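Local structure of zebrafish RNase5 (Danio rerio, 3LJE) at residues D6-Y11 and D112-V117; R16-D20 and I34-T38; M23-C28 and V82-K86; V48-I52 and H118-G122; F74-F80 and S103-L109. The protein probably cleaves RNA, as a member of the pancreatic ribonuclease family related to the angiogenins. All blocks are in the same frame, centred on the assembly; numbering follows the deposited sequence.

Contacts 2 and 4 meet at the probable active site, marked by a sulfate ion that accepts hydrogen bonds from His18 NE2 and Tyr119 N. Their centres lie about 11 Å apart. His18 O also sits 2.7 Å from Ile52 N, joining helix 8-18 to strand 48-52. That strand pairs with strand 80-89 of contact 3, where Val83 O lies 2.8 Å from Phe51 N. Contact 5 continues the same sheet and meets contact 4 through Asp120 N and Val108 O, 2.9 Å apart. Contact 1 packs the start of helix 8-18 on the last hairpin. Its centre is about 24 Å from that of contact 3, on the opposite side of the chain's centre.

Contact 1: residues D6-Y11 and D112-V117; sequences DVDPRY and DKGWPV
Residues 8-11 begin a helix, with Tyr11 N bonded to Val7 O at 3.0 Å. Residues 112-115 form a type I' turn, Lys113 and Gly114 with positive phi. Asp112 N bonds to Trp115 O at 2.8 Å and Trp115 N to Asp112 O at 3.0 Å. Val7 lies nearest Asp112, and Tyr11 nearest Val117. Arg10 NH2 makes a salt bridge to Asp112 OD2 at 2.6 Å. Lys113 NZ bridges Asp112 OD1 at 2.8 Å and Asp6 OD2 at 2.9 Å. The contact joins the N-terminal helix of the pancreatic ribonuclease fold to its C-terminal beta hairpin. Water 1 donates to Arg10 O and Val117 O, each at 2.7 Å. Buried Pro116 O has no conventional donor; Tyr11 CA approaches it at 3.5 Å (CA-H...O). Tyr11 (chi1 t) receives the edge of Trp115 (chi1 m) on its face, T-shaped; its ring centroid lies 5.2 Å from that of the Trp115 six-membered ring, planes at 67°. Val7 CG1 packs on Trp115 CB at 3.8 Å and Val117 CG1 at 4.0 Å.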
# COMPACT_ATOMS: atom_id res chain seq x y z
N ASP A 6 7.51 18.57 1.12
CA ASP A 6 6.38 18.39 2.05
C ASP A 6 5.65 17.11 1.67
O ASP A 6 4.73 16.69 2.37
CB ASP A 6 5.39 19.52 1.96
CG ASP A 6 5.01 19.83 0.56
OD1 ASP A 6 5.90 19.88 -0.31
OD2 ASP A 6 3.79 20.00 0.32
N VAL A 7 6.05 16.50 0.57
CA VAL A 7 5.37 15.28 0.09
C VAL A 7 6.24 14.05 0.33
O VAL A 7 5.73 12.97 0.59
CB VAL A 7 5.16 15.36 -1.42
CG1 VAL A 7 4.68 14.00 -1.97
CG2 VAL A 7 4.05 16.45 -1.76
N ASP A 8 7.55 14.21 0.20
CA ASP A 8 8.42 13.10 0.36
C ASP A 8 8.21 12.12 1.55
O ASP A 8 8.24 10.89 1.35
CB ASP A 8 9.86 13.58 0.26
CG ASP A 8 10.83 12.43 0.10
OD1 ASP A 8 10.72 11.65 -0.87
OD2 ASP A 8 11.70 12.31 0.96
N PRO A 9 7.98 12.62 2.79
CA PRO A 9 7.80 11.66 3.90
C PRO A 9 6.61 10.68 3.67
O PRO A 9 6.73 9.45 3.88
CB PRO A 9 7.57 12.57 5.14
CG PRO A 9 8.43 13.86 4.78
CD PRO A 9 7.90 14.02 3.29
N ARG A 10 5.52 11.25 3.18
CA ARG A 10 4.31 10.45 2.94
C ARG A 10 4.48 9.53 1.76
O ARG A 10 3.97 8.35 1.77
CB ARG A 10 3.09 11.34 2.76
CG ARG A 10 2.47 11.72 4.16
CD ARG A 10 1.18 12.52 3.99
NE ARG A 10 1.58 13.68 3.19
CZ ARG A 10 0.79 14.31 2.30
NH1 ARG A 10 -0.47 13.89 2.10
NH2 ARG A 10 1.30 15.32 1.59
N TYR A 11 5.16 10.03 0.76
CA TYR A 11 5.40 9.25 -0.43
C TYR A 11 6.34 8.07 -0.10
O TYR A 11 6.15 6.91 -0.54
CB TYR A 11 6.07 10.15 -1.45
CG TYR A 11 6.67 9.44 -2.61
CD1 TYR A 11 5.86 8.82 -3.58
CD2 TYR A 11 8.06 9.40 -2.76
CE1 TYR A 11 6.44 8.20 -4.68
CE2 TYR A 11 8.65 8.77 -3.85
CZ TYR A 11 7.87 8.18 -4.82
OH TYR A 11 8.47 7.55 -5.92
N ASP A 112 -0.58 13.76 -4.03
CA ASP A 112 -0.20 15.12 -3.66
C ASP A 112 0.84 15.64 -4.63
O ASP A 112 1.97 15.13 -4.74
CB ASP A 112 0.31 15.18 -2.21
CG ASP A 112 0.40 16.64 -1.68
OD1 ASP A 112 0.36 17.60 -2.50
OD2 ASP A 112 0.51 16.78 -0.47
N LYS A 113 0.41 16.64 -5.41
CA LYS A 113 1.29 17.22 -6.43
C LYS A 113 1.86 16.17 -7.40
O LYS A 113 3.00 16.30 -7.82
CB LYS A 113 2.46 17.98 -5.77
CG LYS A 113 2.05 19.28 -4.91
CD LYS A 113 3.25 19.82 -4.08
CE LYS A 113 2.85 20.64 -2.84
NZ LYS A 113 1.87 19.89 -1.88
N GLY A 114 1.03 15.18 -7.78
CA GLY A 114 1.41 14.15 -8.72
C GLY A 114 2.06 12.90 -8.06
O GLY A 114 2.46 11.94 -8.79
N TRP A 115 2.23 12.90 -6.74
CA TRP A 115 2.90 11.69 -6.09
C TRP A 115 1.93 10.94 -5.23
O TRP A 115 1.12 11.55 -4.50
CB TRP A 115 4.04 12.13 -5.17
CG TRP A 115 5.06 12.93 -5.89
CD1 TRP A 115 5.12 14.32 -6.01
CD2 TRP A 115 6.09 12.40 -6.70
NE1 TRP A 115 6.15 14.66 -6.87
CE2 TRP A 115 6.76 13.51 -7.30
CE3 TRP A 115 6.51 11.10 -6.98
CZ2 TRP A 115 7.85 13.34 -8.18
CZ3 TRP A 115 7.57 10.91 -7.84
CH2 TRP A 115 8.24 12.02 -8.44
N PRO A 116 2.03 9.59 -5.21
CA PRO A 116 1.08 8.86 -4.35
C PRO A 116 1.45 8.97 -2.86
O PRO A 116 2.62 8.74 -2.49
CB PRO A 116 1.18 7.41 -4.83
CG PRO A 116 2.72 7.32 -5.38
CD PRO A 116 2.90 8.73 -6.04
N VAL A 117 0.47 9.26 -2.00
CA VAL A 117 0.75 9.39 -0.56
C VAL A 117 -0.14 8.54 0.28
O VAL A 117 -0.01 8.52 1.53
CB VAL A 117 0.56 10.93 -0.17
CG1 VAL A 117 1.67 11.70 -0.85
CG2 VAL A 117 -0.86 11.42 -0.66
O HOH W 1 1.86 7.48 3.20

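Contact 2: residues R16-D20 and I34-T38; sequences RQHVD and IKKIT. With ACT (acetate ion), chain B; SO4 (sulfate ion), chain C.
Arg16 extends along Lys35, its CG 4.1 Å from Lys35 CB, with chi1 and chi2 both t. Its NH1 donates to Lys35 O at 2.9 Å, and its NH2 to the acetate O at 2.9 Å. The acetate probably comes from the crystallisation liquor. Arg16 and Gln17 are helical. In the other segment Lys36, with positive phi (53°), forms a Schellman motif after the preceding helix. The nearest CA pairs are Arg16-Lys35 (6.6 Å) and Gln17-Ile37 (6.5 Å). In the conformer given here, Lys35 NZ bridges Asp20 OD1 at 3.2 Å; Asp20 OD2 accepts from Asp22 N. Ile37 CD1 meets Gln17 CA at 3.9 Å. The CA-CB bond of His18 points away from segment 34-38; its NE2 donates to sulfate O4 at 2.8 Å. Its place matches that of the first catalytic histidine in pancreatic ribonucleases, consistent with the sulfate marking a phosphate site. The last turn of helix 8-18 lies against the loop after helix 28-34, and Lys35 and Ile37 also touch Phe51 on strand 48-52.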
# COMPACT_ATOMS: atom_id res chain seq x y z
N ARG A 16 7.01 2.16 0.97
CA ARG A 16 7.33 1.13 1.92
C ARG A 16 6.16 0.28 2.27
O ARG A 16 6.26 -0.96 2.37
CB ARG A 16 7.92 1.77 3.22
CG ARG A 16 8.04 0.73 4.39
CD ARG A 16 8.85 1.21 5.63
NE ARG A 16 8.22 2.41 6.23
CZ ARG A 16 7.21 2.38 7.10
NH1 ARG A 16 6.67 1.20 7.56
NH2 ARG A 16 6.66 3.53 7.43
N GLN A 17 5.02 0.90 2.49
CA GLN A 17 3.92 0.07 2.92
C GLN A 17 3.07 -0.56 1.81
O GLN A 17 2.37 -1.52 2.09
CB GLN A 17 2.94 0.94 3.73
CG GLN A 17 3.57 1.56 4.98
CD GLN A 17 2.50 2.30 5.76
OE1 GLN A 17 2.33 2.06 6.96
NE2 GLN A 17 1.76 3.15 5.11
N HIS A 18 3.14 0.02 0.61
CA HIS A 18 2.22 -0.41 -0.44
C HIS A 18 2.74 -0.75 -1.81
O HIS A 18 1.93 -1.13 -2.71
CB HIS A 18 1.10 0.67 -0.61
CG HIS A 18 0.32 0.89 0.66
ND1 HIS A 18 -0.46 -0.09 1.22
CD2 HIS A 18 0.28 1.95 1.52
CE1 HIS A 18 -0.98 0.34 2.36
NE2 HIS A 18 -0.55 1.57 2.58
N VAL A 19 4.05 -0.72 -2.00
CA VAL A 19 4.57 -0.99 -3.34
C VAL A 19 5.59 -2.13 -3.25
O VAL A 19 6.67 -2.00 -2.59
CB VAL A 19 5.29 0.27 -3.90
CG1 VAL A 19 5.83 0.03 -5.32
CG2 VAL A 19 4.28 1.52 -4.02
N ASP A 20 5.25 -3.25 -3.88
CA ASP A 20 6.23 -4.33 -3.88
C ASP A 20 5.85 -5.35 -5.03
O ASP A 20 4.98 -6.21 -4.88
CB ASP A 20 6.23 -5.10 -2.53
CG ASP A 20 7.36 -6.12 -2.51
OD1 ASP A 20 7.72 -6.56 -1.40
OD2 ASP A 20 7.90 -6.41 -3.62
N ILE A 34 9.42 -7.14 8.35
CA ILE A 34 10.69 -6.48 7.96
C ILE A 34 10.43 -5.00 7.53
O ILE A 34 11.27 -4.15 7.77
CB ILE A 34 11.39 -7.27 6.80
CG1 ILE A 34 12.87 -6.78 6.69
CG2 ILE A 34 10.70 -7.08 5.42
CD1 ILE A 34 13.59 -7.58 5.46
N LYS A 35 9.22 -4.69 7.01
CA LYS A 35 8.96 -3.27 6.55
C LYS A 35 8.43 -2.52 7.75
O LYS A 35 8.10 -1.29 7.69
CB LYS A 35 7.93 -3.27 5.37
CG LYS A 35 8.47 -3.97 4.01
CD LYS A 35 7.23 -4.28 3.11
CE LYS A 35 7.61 -5.23 1.90
NZ LYS A 35 8.37 -4.44 0.91
N LYS A 36 8.35 -3.20 8.88
CA LYS A 36 7.88 -2.54 10.07
C LYS A 36 6.51 -1.83 9.92
O LYS A 36 6.30 -0.66 10.37
CB LYS A 36 8.93 -1.51 10.55
CG LYS A 36 10.28 -2.17 10.84
CD LYS A 36 11.16 -1.16 11.72
CE LYS A 36 12.22 -1.86 12.57
NZ LYS A 36 13.00 -2.83 11.78
N ILE A 37 5.55 -2.55 9.37
CA ILE A 37 4.27 -1.91 9.12
C ILE A 37 3.37 -2.20 10.31
O ILE A 37 2.93 -3.35 10.46
CB ILE A 37 3.64 -2.47 7.88
CG1 ILE A 37 4.64 -2.16 6.74
CG2 ILE A 37 2.20 -1.82 7.58
CD1 ILE A 37 4.25 -2.90 5.47
N THR A 38 3.12 -1.18 11.13
CA THR A 38 2.26 -1.36 12.33
C THR A 38 1.03 -0.48 12.25
O THR A 38 0.89 0.26 11.31
CB THR A 38 3.03 -0.97 13.61
OG1 THR A 38 3.44 0.37 13.50
CG2 THR A 38 4.25 -1.79 13.77
C ACT B . 4.42 2.42 10.24
O ACT B . 5.26 3.30 10.00
OXT ACT B . 3.83 1.73 9.37
CH3 ACT B . 4.06 2.16 11.71
S SO4 C . -2.34 4.02 4.33
O1 SO4 C . -3.73 3.25 4.18
O2 SO4 C . -1.80 4.67 3.02
O3 SO4 C . -2.50 5.09 5.40
O4 SO4 C . -1.36 2.91 4.90
O HOH W 2 6.89 -2.46 0.14
O HOH W 3 0.06 1.85 8.75

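Contact 3: residues M23-C28 and V82-K86; sequences MSVQKC and VVTCK
Segment 82-86, part of strand 80-89, is extended and presents Val83 and Cys85 to segment 23-28, while Val82, Thr84 and Lys86 point away. In the other segment, Met23 and Ser24 are extended and residues 25-27 make a 3-10 turn, with Lys27 N bonded to Ser24 O at 3.1 Å. Val25 lies nearest Val83 (CA-CA 6.2 Å), and Cys28 nearest Cys85 (5.6 Å). The link is a disulfide, Cys28 SG to Cys85 SG at 2.1 Å. Both cysteines have chi1 m (-74° and -66°), and chi3 is -79°, so the bridge is left-handed. It is one of the disulfides of the pancreatic ribonuclease fold and ties the start of helix 28-34 to the central sheet. Met23 takes the conformation t, p, t, which brings its CE to 3.7 Å from Cys85 SG and its CG to 3.9 Å from Val83 CB. Val83 has chi1 t; its CG1 lies 4.1 Å from Cys28 SG and 4.3 Å from Val25 CG1. Val25 is m in the conformer given here. The CA-CB bond of Gln26 points away from the strand; its NE2 makes a weak bond to Ser24 OG at 3.1 Å. Met23 and Cys85 also touch Phe51 of strand 48-52.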
# COMPACT_ATOMS: atom_id res chain seq x y z
N MET A 23 5.89 -9.09 -4.23
CA MET A 23 5.13 -9.62 -3.07
C MET A 23 4.32 -10.87 -3.44
O MET A 23 3.96 -11.07 -4.66
CB MET A 23 4.18 -8.56 -2.58
CG MET A 23 3.44 -8.92 -1.39
SD MET A 23 4.57 -9.41 0.09
CE MET A 23 3.24 -9.75 1.15
N SER A 24 3.97 -11.70 -2.44
CA SER A 24 3.17 -12.89 -2.76
C SER A 24 2.38 -13.22 -1.51
O SER A 24 2.75 -12.75 -0.40
CB SER A 24 4.04 -14.08 -3.18
OG SER A 24 4.56 -14.66 -2.01
N VAL A 25 1.32 -14.06 -1.61
CA VAL A 25 0.53 -14.35 -0.42
C VAL A 25 1.27 -15.02 0.75
O VAL A 25 1.10 -14.69 1.96
CB VAL A 25 -0.70 -15.21 -0.85
CG1 VAL A 25 -1.54 -14.36 -1.94
CG2 VAL A 25 -0.25 -16.63 -1.44
N GLN A 26 2.25 -15.83 0.42
CA GLN A 26 2.96 -16.51 1.53
C GLN A 26 3.91 -15.62 2.27
O GLN A 26 4.31 -15.97 3.37
CB GLN A 26 3.84 -17.66 1.05
CG GLN A 26 4.27 -17.48 -0.34
CD GLN A 26 3.13 -17.93 -1.21
OE1 GLN A 26 2.44 -18.88 -0.81
NE2 GLN A 26 2.91 -17.30 -2.37
N LYS A 27 4.24 -14.45 1.71
CA LYS A 27 5.19 -13.56 2.37
C LYS A 27 4.60 -12.50 3.29
O LYS A 27 5.34 -11.61 3.80
CB LYS A 27 6.02 -12.82 1.24
CG LYS A 27 6.85 -13.77 0.28
CD LYS A 27 7.54 -12.79 -0.83
CE LYS A 27 7.84 -13.52 -2.00
NZ LYS A 27 8.59 -12.78 -2.95
N CYS A 28 3.25 -12.48 3.45
CA CYS A 28 2.68 -11.46 4.32
C CYS A 28 3.38 -11.28 5.68
O CYS A 28 3.68 -10.16 6.04
CB CYS A 28 1.15 -11.70 4.62
SG CYS A 28 0.12 -11.30 3.14
N VAL A 82 -2.71 -7.05 -6.92
CA VAL A 82 -2.39 -6.75 -5.53
C VAL A 82 -2.39 -7.99 -4.66
O VAL A 82 -3.04 -8.98 -4.97
CB VAL A 82 -3.39 -5.74 -4.83
CG1 VAL A 82 -3.46 -4.36 -5.71
CG2 VAL A 82 -4.84 -6.42 -4.64
N VAL A 83 -1.65 -7.89 -3.55
CA VAL A 83 -1.72 -8.93 -2.53
C VAL A 83 -2.15 -8.22 -1.26
O VAL A 83 -1.46 -7.26 -0.82
CB VAL A 83 -0.33 -9.61 -2.27
CG1 VAL A 83 -0.39 -10.33 -0.81
CG2 VAL A 83 -0.02 -10.52 -3.44
N THR A 84 -3.29 -8.62 -0.71
CA THR A 84 -3.77 -8.06 0.55
C THR A 84 -3.47 -8.94 1.75
O THR A 84 -3.82 -10.17 1.74
CB THR A 84 -5.29 -7.80 0.49
OG1 THR A 84 -5.52 -6.85 -0.57
CG2 THR A 84 -5.78 -7.22 1.80
N CYS A 85 -2.83 -8.36 2.80
CA CYS A 85 -2.46 -9.15 3.99
C CYS A 85 -3.46 -8.80 5.08
O CYS A 85 -3.56 -7.65 5.37
CB CYS A 85 -1.02 -8.76 4.48
SG CYS A 85 0.19 -9.24 3.20
N LYS A 86 -4.20 -9.77 5.64
CA LYS A 86 -5.19 -9.48 6.69
C LYS A 86 -4.80 -10.22 7.95
O LYS A 86 -4.53 -11.40 7.92
CB LYS A 86 -6.61 -9.94 6.31
CG LYS A 86 -7.00 -9.43 4.98
CD LYS A 86 -8.40 -9.97 4.49
CE LYS A 86 -8.29 -10.08 2.91
NZ LYS A 86 -9.17 -9.01 2.27

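Contact 4: residues V48-I52 and H118-G122; sequences VNTFI and HYDEG. With SO4 (sulfate ion), chain C.
Glu121 holds Thr50 with both carboxylate oxygens. Thr50 N donates to Glu121 OE2 at 2.7 Å, and Thr50 OG1 donates to Glu121 OE1 at a very short 2.5 Å. Thr50 OG1 also bonds to Thr84 OG1 of strand 80-89. In pancreatic ribonucleases the matching threonine recognises the pyrimidine base. Its capture by Glu121 (chi1 and chi2 m) resembles the blocked pyrimidine site of angiogenin, and probably obstructs that site here. Tyr119 N donates to O2 of the sulfate, probably from the crystallisation liquor, at 3.0 Å. His118 ND1 lies 3.2 Å from sulfate O2; its place matches the second catalytic histidine of the family, a role it probably shares. Asp120 OD1 accepts from Gly122 N at 2.9 Å, an Asx turn. Tyr119 (chi1 t) brings CE2 to 3.5 Å from Thr50 CB and CD1 to 3.9 Å from Ile52 CD1. Thr50 lies nearest Glu121, CA atoms 7.0 Å apart. Strand 48-52 pairs with strand 80-89 and strand 115-119 with 97-112; Phe14 of helix 8-18 packs on both Ile52 and Tyr119.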
# COMPACT_ATOMS: atom_id res chain seq x y z
N VAL A 48 -4.99 -4.63 8.24
CA VAL A 48 -5.08 -4.95 6.76
C VAL A 48 -4.05 -4.12 6.04
O VAL A 48 -3.90 -2.90 6.31
CB VAL A 48 -6.51 -4.89 6.19
CG1 VAL A 48 -6.49 -5.09 4.68
CG2 VAL A 48 -7.41 -5.93 6.85
N ASN A 49 -3.28 -4.72 5.10
CA ASN A 49 -2.37 -3.85 4.39
C ASN A 49 -2.16 -4.48 3.01
O ASN A 49 -1.73 -5.65 2.87
CB ASN A 49 -1.00 -3.79 5.11
CG ASN A 49 -0.05 -2.81 4.45
OD1 ASN A 49 -0.09 -1.61 4.73
ND2 ASN A 49 0.79 -3.32 3.49
N THR A 50 -2.46 -3.68 1.99
CA THR A 50 -2.26 -4.19 0.67
C THR A 50 -0.95 -3.74 0.02
O THR A 50 -0.61 -2.55 -0.01
CB THR A 50 -3.49 -3.66 -0.22
OG1 THR A 50 -4.65 -4.17 0.40
CG2 THR A 50 -3.33 -4.09 -1.77
N PHE A 51 -0.31 -4.69 -0.67
CA PHE A 51 0.86 -4.40 -1.49
C PHE A 51 0.47 -4.46 -2.98
O PHE A 51 -0.05 -5.48 -3.45
CB PHE A 51 1.95 -5.48 -1.24
CG PHE A 51 2.45 -5.42 0.18
CD1 PHE A 51 3.48 -4.47 0.51
CD2 PHE A 51 1.90 -6.26 1.18
CE1 PHE A 51 3.94 -4.39 1.88
CE2 PHE A 51 2.39 -6.18 2.51
CZ PHE A 51 3.39 -5.25 2.84
N ILE A 52 0.72 -3.38 -3.68
CA ILE A 52 0.41 -3.32 -5.10
C ILE A 52 1.64 -3.96 -5.78
O ILE A 52 2.82 -3.52 -5.58
CB ILE A 52 0.31 -1.87 -5.58
CG1 ILE A 52 -0.83 -1.14 -4.76
CG2 ILE A 52 0.05 -1.85 -7.17
CD1 ILE A 52 -0.64 0.46 -4.94
N HIS A 118 -1.13 7.83 -0.33
CA HIS A 118 -2.02 7.06 0.50
C HIS A 118 -2.66 5.98 -0.36
O HIS A 118 -2.90 6.21 -1.55
CB HIS A 118 -3.11 8.05 1.07
CG HIS A 118 -4.27 7.39 1.72
ND1 HIS A 118 -4.20 6.85 2.99
CD2 HIS A 118 -5.53 7.14 1.26
CE1 HIS A 118 -5.37 6.31 3.30
NE2 HIS A 118 -6.20 6.46 2.27
N TYR A 119 -2.92 4.85 0.24
CA TYR A 119 -3.62 3.74 -0.40
C TYR A 119 -4.95 3.57 0.27
O TYR A 119 -5.03 3.42 1.50
CB TYR A 119 -2.83 2.42 -0.28
CG TYR A 119 -3.60 1.27 -0.97
CD1 TYR A 119 -3.53 1.13 -2.37
CD2 TYR A 119 -4.38 0.38 -0.27
CE1 TYR A 119 -4.24 0.13 -3.04
CE2 TYR A 119 -5.07 -0.67 -0.94
CZ TYR A 119 -4.97 -0.74 -2.34
OH TYR A 119 -5.65 -1.73 -3.00
N ASP A 120 -6.04 3.55 -0.46
CA ASP A 120 -7.35 3.34 0.17
C ASP A 120 -7.66 1.84 0.22
O ASP A 120 -7.88 1.23 -0.81
CB ASP A 120 -8.43 4.08 -0.61
CG ASP A 120 -9.82 4.00 -0.00
OD1 ASP A 120 -10.01 3.25 0.98
OD2 ASP A 120 -10.74 4.70 -0.51
N GLU A 121 -7.69 1.25 1.43
CA GLU A 121 -7.96 -0.21 1.56
C GLU A 121 -9.42 -0.55 1.27
O GLU A 121 -9.75 -1.70 0.98
CB GLU A 121 -7.62 -0.75 2.95
CG GLU A 121 -6.15 -0.68 3.33
CD GLU A 121 -5.25 -1.67 2.58
OE1 GLU A 121 -5.79 -2.57 1.91
OE2 GLU A 121 -4.01 -1.52 2.66
N GLY A 122 -10.32 0.42 1.35
CA GLY A 122 -11.72 0.11 1.04
C GLY A 122 -12.53 0.13 2.34
O GLY A 122 -11.89 0.02 3.46
S SO4 C . -2.34 4.02 4.33
O1 SO4 C . -3.73 3.25 4.18
O2 SO4 C . -1.80 4.67 3.02
O3 SO4 C . -2.50 5.09 5.40
O4 SO4 C . -1.36 2.91 4.90

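Contact 5: residues F74-F80 and S103-L109; sequences FKSNQPF and STRYIVL
The segments run antiparallel in two paired blocks with loops between. Phe74 and Leu109 are a hydrogen-bonded pair: Phe74 N to Leu109 O is 2.8 Å and Leu109 N to Phe74 O 2.9 Å. Lys75 and Val108 follow as a non-hydrogen-bonded pair, CA-CA 4.3 Å. Ser76 N then donates to Ile107 O at 2.9 Å. Beyond it the register shifts by two residues. Phe80 and Arg105 form the next hydrogen-bonded pair, with Phe80 N to Arg105 O at 2.8 Å and Arg105 N to Phe80 O at 3.2 Å. At the break Ser76 OG (chi1 p) substitutes for a backbone partner: it accepts from Ile107 N at 3.1 Å and donates to Gln78 O at 2.7 Å. Here the long, interrupted strand 97-112 of the pancreatic ribonuclease sheet pairs with two successive strands, 73-76 and 80-89. Tyr106 (chi1 m) lies across the intervening loop. Its CE1 is 3.3 Å from Gln78 CA, and Pro79 CG makes an off-centre CH-pi contact, 4.3 Å from the ring centroid. Water 4 joins Tyr106 OH and Asn77 O, 2.8 Å from each. Lys75 CE comes to 3.3 Å from Tyr106 CB. Ile107 CD1 sits over the face of the buried Phe80 ring, 3.8 Å from its centroid. Arg58 makes a cation-pi contact with Phe80.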
# COMPACT_ATOMS: atom_id res chain seq x y z
N PHE A 74 -7.87 9.19 -6.32
CA PHE A 74 -7.68 8.99 -7.79
C PHE A 74 -7.68 7.49 -8.05
O PHE A 74 -6.93 6.72 -7.35
CB PHE A 74 -6.34 9.59 -8.18
CG PHE A 74 -6.33 11.05 -8.06
CD1 PHE A 74 -6.88 11.83 -9.09
CD2 PHE A 74 -5.96 11.64 -6.82
CE1 PHE A 74 -7.07 13.27 -8.93
CE2 PHE A 74 -6.15 13.08 -6.60
CZ PHE A 74 -6.71 13.88 -7.70
N LYS A 75 -8.50 7.06 -9.05
CA LYS A 75 -8.70 5.62 -9.23
C LYS A 75 -7.96 5.21 -10.55
O LYS A 75 -7.99 5.93 -11.54
CB LYS A 75 -10.20 5.33 -9.36
CG LYS A 75 -10.58 3.87 -9.50
CD LYS A 75 -12.11 3.73 -9.22
CE LYS A 75 -12.48 2.28 -9.09
NZ LYS A 75 -13.96 2.09 -8.91
N SER A 76 -7.30 4.05 -10.54
CA SER A 76 -6.63 3.59 -11.74
C SER A 76 -7.72 3.39 -12.84
O SER A 76 -8.88 3.11 -12.50
CB SER A 76 -5.91 2.23 -11.46
OG SER A 76 -6.78 1.23 -10.97
N ASN A 77 -7.27 3.45 -14.10
CA ASN A 77 -8.20 3.28 -15.25
C ASN A 77 -8.23 1.76 -15.65
O ASN A 77 -8.95 1.35 -16.60
CB ASN A 77 -7.76 4.16 -16.41
CG ASN A 77 -6.37 3.80 -16.99
OD1 ASN A 77 -5.81 2.71 -16.73
ND2 ASN A 77 -5.83 4.70 -17.76
N GLN A 78 -7.57 0.93 -14.85
CA GLN A 78 -7.52 -0.55 -15.14
C GLN A 78 -7.13 -1.28 -13.83
O GLN A 78 -6.53 -0.64 -12.91
CB GLN A 78 -6.37 -0.88 -16.16
CG GLN A 78 -4.98 -0.34 -15.73
CD GLN A 78 -4.00 -0.33 -16.89
OE1 GLN A 78 -3.34 -1.36 -17.13
NE2 GLN A 78 -3.90 0.78 -17.63
N PRO A 79 -7.49 -2.55 -13.69
CA PRO A 79 -7.13 -3.30 -12.46
C PRO A 79 -5.60 -3.34 -12.28
O PRO A 79 -4.82 -3.17 -13.26
CB PRO A 79 -7.63 -4.76 -12.76
CG PRO A 79 -8.76 -4.56 -13.83
CD PRO A 79 -8.22 -3.42 -14.68
N PHE A 80 -5.20 -3.44 -11.04
CA PHE A 80 -3.75 -3.64 -10.77
C PHE A 80 -3.73 -4.90 -10.01
O PHE A 80 -4.67 -5.27 -9.29
CB PHE A 80 -3.11 -2.53 -9.82
CG PHE A 80 -2.53 -1.39 -10.56
CD1 PHE A 80 -3.34 -0.50 -11.36
CD2 PHE A 80 -1.15 -1.13 -10.49
CE1 PHE A 80 -2.77 0.56 -11.98
CE2 PHE A 80 -0.63 -0.07 -11.13
CZ PHE A 80 -1.41 0.81 -11.88
N SER A 103 -5.36 -10.55 -5.61
CA SER A 103 -6.52 -10.33 -6.41
C SER A 103 -6.24 -9.22 -7.32
O SER A 103 -5.11 -8.66 -7.35
CB SER A 103 -7.73 -10.01 -5.56
OG SER A 103 -7.48 -8.73 -5.05
N THR A 104 -7.23 -8.85 -8.13
CA THR A 104 -6.96 -7.76 -9.00
C THR A 104 -8.11 -6.75 -8.77
O THR A 104 -9.25 -7.14 -8.64
CB THR A 104 -6.86 -8.23 -10.50
OG1 THR A 104 -8.15 -8.64 -10.99
CG2 THR A 104 -5.94 -9.47 -10.63
N ARG A 105 -7.78 -5.50 -8.76
CA ARG A 105 -8.76 -4.51 -8.51
C ARG A 105 -8.31 -3.16 -8.94
O ARG A 105 -7.13 -2.88 -9.12
CB ARG A 105 -9.06 -4.50 -7.00
CG ARG A 105 -7.90 -4.21 -6.13
CD ARG A 105 -8.30 -4.26 -4.59
NE ARG A 105 -9.27 -3.16 -4.32
CZ ARG A 105 -9.05 -2.02 -3.63
NH1 ARG A 105 -7.86 -1.79 -3.08
NH2 ARG A 105 -10.04 -1.11 -3.46
N TYR A 106 -9.29 -2.26 -9.12
CA TYR A 106 -9.01 -0.89 -9.43
C TYR A 106 -8.49 -0.28 -8.11
O TYR A 106 -9.23 -0.30 -7.11
CB TYR A 106 -10.32 -0.15 -9.89
CG TYR A 106 -10.68 -0.63 -11.30
CD1 TYR A 106 -10.19 -0.02 -12.38
CD2 TYR A 106 -11.49 -1.79 -11.47
CE1 TYR A 106 -10.45 -0.48 -13.69
CE2 TYR A 106 -11.78 -2.29 -12.78
CZ TYR A 106 -11.26 -1.61 -13.87
OH TYR A 106 -11.60 -2.00 -15.15
N ILE A 107 -7.31 0.31 -8.10
CA ILE A 107 -6.76 0.82 -6.88
C ILE A 107 -7.11 2.32 -6.81
O ILE A 107 -7.13 3.00 -7.83
CB ILE A 107 -5.24 0.60 -6.80
CG1 ILE A 107 -4.51 1.22 -8.04
CG2 ILE A 107 -4.97 -0.93 -6.69
CD1 ILE A 107 -2.98 1.25 -7.95
N VAL A 108 -7.29 2.77 -5.56
CA VAL A 108 -7.66 4.16 -5.29
C VAL A 108 -6.57 4.73 -4.38
O VAL A 108 -6.34 4.17 -3.31
CB VAL A 108 -9.00 4.18 -4.57
CG1 VAL A 108 -9.34 5.69 -4.26
CG2 VAL A 108 -10.08 3.53 -5.54
N LEU A 109 -5.97 5.82 -4.82
CA LEU A 109 -4.86 6.46 -4.11
C LEU A 109 -5.12 7.90 -3.74
O LEU A 109 -5.90 8.58 -4.43
CB LEU A 109 -3.67 6.51 -5.05
CG LEU A 109 -3.21 5.16 -5.72
CD1 LEU A 109 -1.91 5.43 -6.60
CD2 LEU A 109 -3.06 4.06 -4.64
O HOH W 4 -10.37 -0.88 -17.36